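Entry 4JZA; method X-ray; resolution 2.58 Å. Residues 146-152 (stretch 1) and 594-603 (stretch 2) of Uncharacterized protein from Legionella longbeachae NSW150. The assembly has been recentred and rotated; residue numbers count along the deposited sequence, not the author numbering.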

# COMPACT_ATOMS: atom_id res chain seq x y z
N VAL A 146 -2.28 -4.92 23.27
CA VAL A 146 -3.13 -5.56 24.28
C VAL A 146 -4.16 -4.54 24.65
O VAL A 146 -3.83 -3.39 24.84
CB VAL A 146 -2.33 -5.91 25.55
CG1 VAL A 146 -3.24 -6.51 26.59
CG2 VAL A 146 -1.18 -6.85 25.24
N THR A 147 -5.41 -4.94 24.72
CA THR A 147 -6.47 -4.03 25.14
C THR A 147 -7.19 -4.60 26.38
O THR A 147 -7.79 -5.67 26.37
CB THR A 147 -7.48 -3.72 24.01
OG1 THR A 147 -6.80 -3.10 22.86
CG2 THR A 147 -8.57 -2.77 24.54
N LEU A 148 -7.16 -3.82 27.45
CA LEU A 148 -7.75 -4.22 28.71
C LEU A 148 -9.11 -3.59 28.92
O LEU A 148 -9.27 -2.38 28.85
CB LEU A 148 -6.83 -3.83 29.86
CG LEU A 148 -7.27 -4.18 31.27
CD1 LEU A 148 -6.06 -4.34 32.16
CD2 LEU A 148 -8.19 -3.11 31.83
N LEU A 149 -10.09 -4.44 29.18
CA LEU A 149 -11.45 -4.04 29.44
C LEU A 149 -11.91 -4.61 30.77
O LEU A 149 -11.72 -5.79 31.02
CB LEU A 149 -12.35 -4.55 28.32
CG LEU A 149 -13.63 -3.79 28.02
CD1 LEU A 149 -13.34 -2.30 27.94
CD2 LEU A 149 -14.20 -4.28 26.71
N PRO A 150 -12.55 -3.71 31.64
CA PRO A 150 -13.04 -4.34 32.87
C PRO A 150 -14.38 -5.04 32.66
O PRO A 150 -15.31 -4.45 32.15
CB PRO A 150 -13.22 -3.17 33.82
CG PRO A 150 -13.78 -2.13 32.94
CD PRO A 150 -12.88 -2.20 31.76
N MSE A 151 -14.44 -6.31 33.03
CA MSE A 151 -15.66 -7.08 32.99
C MSE A 151 -15.55 -8.13 34.02
O MSE A 151 -14.43 -8.62 34.23
CB MSE A 151 -15.65 -7.83 31.68
CG MSE A 151 -16.23 -7.03 30.54
SE MSE A 151 -16.62 -8.38 29.18
CE MSE A 151 -16.38 -7.23 27.60
N GLN A 152 -16.64 -8.57 34.64
CA GLN A 152 -16.56 -9.69 35.56
C GLN A 152 -17.39 -10.85 35.05
O GLN A 152 -18.58 -10.71 34.86
CB GLN A 152 -17.09 -9.29 36.94
CG GLN A 152 -16.56 -7.97 37.47
CD GLN A 152 -16.89 -7.77 38.93
OE1 GLN A 152 -17.71 -8.49 39.49
NE2 GLN A 152 -16.26 -6.79 39.55
N SER A 594 -24.45 -7.18 23.90
CA SER A 594 -23.69 -6.29 24.77
C SER A 594 -22.18 -6.57 24.73
O SER A 594 -21.36 -5.63 24.68
CB SER A 594 -24.20 -6.39 26.20
OG SER A 594 -23.79 -5.24 26.92
N LEU A 595 -21.83 -7.85 24.75
CA LEU A 595 -20.45 -8.28 24.67
C LEU A 595 -19.85 -7.91 23.33
O LEU A 595 -18.77 -7.33 23.31
CB LEU A 595 -20.30 -9.78 24.88
CG LEU A 595 -20.56 -10.20 26.33
CD1 LEU A 595 -20.95 -11.67 26.40
CD2 LEU A 595 -19.36 -9.88 27.22
N VAL A 596 -20.55 -8.20 22.23
CA VAL A 596 -20.03 -7.81 20.93
C VAL A 596 -19.79 -6.32 20.84
O VAL A 596 -18.71 -5.86 20.41
CB VAL A 596 -20.95 -8.15 19.77
CG1 VAL A 596 -20.36 -7.60 18.49
CG2 VAL A 596 -21.02 -9.66 19.63
N ALA A 597 -20.80 -5.56 21.22
CA ALA A 597 -20.71 -4.12 21.16
C ALA A 597 -19.54 -3.65 22.03
O ALA A 597 -18.75 -2.80 21.61
CB ALA A 597 -22.03 -3.47 21.58
N ASP A 598 -19.38 -4.22 23.21
CA ASP A 598 -18.25 -3.83 24.09
C ASP A 598 -16.90 -4.05 23.45
O ASP A 598 -16.01 -3.20 23.59
CB ASP A 598 -18.26 -4.63 25.40
CG ASP A 598 -19.24 -4.07 26.40
OD1 ASP A 598 -19.74 -2.96 26.19
OD2 ASP A 598 -19.50 -4.76 27.40
N LEU A 599 -16.76 -5.21 22.81
CA LEU A 599 -15.50 -5.57 22.19
C LEU A 599 -15.22 -4.67 21.01
O LEU A 599 -14.14 -4.11 20.91
CB LEU A 599 -15.48 -7.04 21.80
CG LEU A 599 -15.38 -8.03 22.99
CD1 LEU A 599 -15.37 -9.44 22.47
CD2 LEU A 599 -14.15 -7.87 23.84
N TYR A 600 -16.23 -4.48 20.16
CA TYR A 600 -16.11 -3.63 19.00
C TYR A 600 -15.73 -2.25 19.46
O TYR A 600 -14.80 -1.67 18.95
CB TYR A 600 -17.41 -3.65 18.18
CG TYR A 600 -17.31 -2.86 16.90
CD1 TYR A 600 -17.42 -1.47 16.91
CD2 TYR A 600 -17.11 -3.49 15.68
CE1 TYR A 600 -17.32 -0.74 15.77
CE2 TYR A 600 -16.97 -2.78 14.52
CZ TYR A 600 -17.09 -1.40 14.57
OH TYR A 600 -16.95 -0.66 13.42
N MSE A 601 -16.42 -1.72 20.46
CA MSE A 601 -16.12 -0.35 20.92
C MSE A 601 -14.84 -0.19 21.71
O MSE A 601 -14.41 0.89 21.93
CB MSE A 601 -17.26 0.17 21.74
CG MSE A 601 -18.49 0.35 20.84
SE MSE A 601 -20.13 0.88 21.79
CE MSE A 601 -19.41 2.52 22.59
N SER A 602 -14.21 -1.26 22.17
CA SER A 602 -12.91 -1.13 22.80
C SER A 602 -11.94 -0.59 21.76
O SER A 602 -10.93 0.10 22.09
CB SER A 602 -12.41 -2.48 23.32
OG SER A 602 -12.20 -3.40 22.28
N ARG A 603 -12.25 -0.95 20.51
CA ARG A 603 -11.51 -0.50 19.34
C ARG A 603 -10.18 -1.19 19.25
O ARG A 603 -9.30 -0.74 18.55
CB ARG A 603 -11.27 1.01 19.33
CG ARG A 603 -12.54 1.85 19.29
CD ARG A 603 -12.28 3.24 18.75
NE ARG A 603 -13.24 3.40 17.70
CZ ARG A 603 -12.99 3.69 16.44
NH1 ARG A 603 -11.76 3.98 16.01
NH2 ARG A 603 -13.99 3.72 15.60

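No hydrogen bond crosses between these two stretches, even though the helix brings a serine and an aspartate to the strand. The closest approaches of Ser602 are through its CB; Asp598 offers its CB and its backbone O, and none of these contacts is a hydrogen bond. What joins strand and helix is packing alone, a modest 280 Å² buried in total, between touching residues at least 444 apart in sequence.

The strand sets the spacing. Its alternation turns Thr147 and Leu149 toward the helix and Leu148 away from it, and Met151, just past the strand, keeps the same rhythm. The helix answers with residues spaced three and four apart: Leu595, Asp598, Leu599 and Ser602. The two run at 137°, nearer antiparallel than parallel, so Met151 lies by the earlier helical turns and Thr147 by Ser602.

Side-chain size follows the gap. Leu149 and Ser602 have their CA atoms 7.4 Å apart, and here a small residue suits the helix: Ser602 CB sits 4.2 Å from Leu149 CD2 and 4.0 Å from Thr147 CG2, so one carbon touches two neighbours on the strand. The hydroxyl is occupied by its own stretch and by a residue just outside it. Ser602, with chi1 in the p well, donates from OG to Leu599 O in a very short hydrogen bond of 2.5 Å, which lets a buried serine offer its carbon to the strand without leaving its donor unpaired. Thr147 divides in a similar way, its methyl reaching Ser602 while OG1 bonds to a residue just outside the stretches.

Leu149 CD2 comes 3.8 Å from Asp598 O, a carbonyl already engaged along the helix, where it accepts a weak bond from Ser602 N at 3.0 Å. The methyl therefore packs against helical backbone as well as side chains. Asp598 CB is 4.3 Å from the same CD2 and 3.9 Å from Met151 CE, while OD1 is hydrogen-bonded elsewhere in the structure.

At the other end the backbones stand farther apart, with the CA atoms of Met151 and Leu595 9.7 Å from each other, and longer side chains fill the space. Met151, a selenomethionine, is extended through chi2 and chi3, both t, and gives up 69 Å², the largest share of any residue here. Its SE lies 3.7 Å from Leu595 CD2, and its CE reaches 4.4 Å from Leu599 CD2. Both leucines leave the helix sideways, yet their ends come nearer the other stretch, giving the long side chain an apolar surface to rest on.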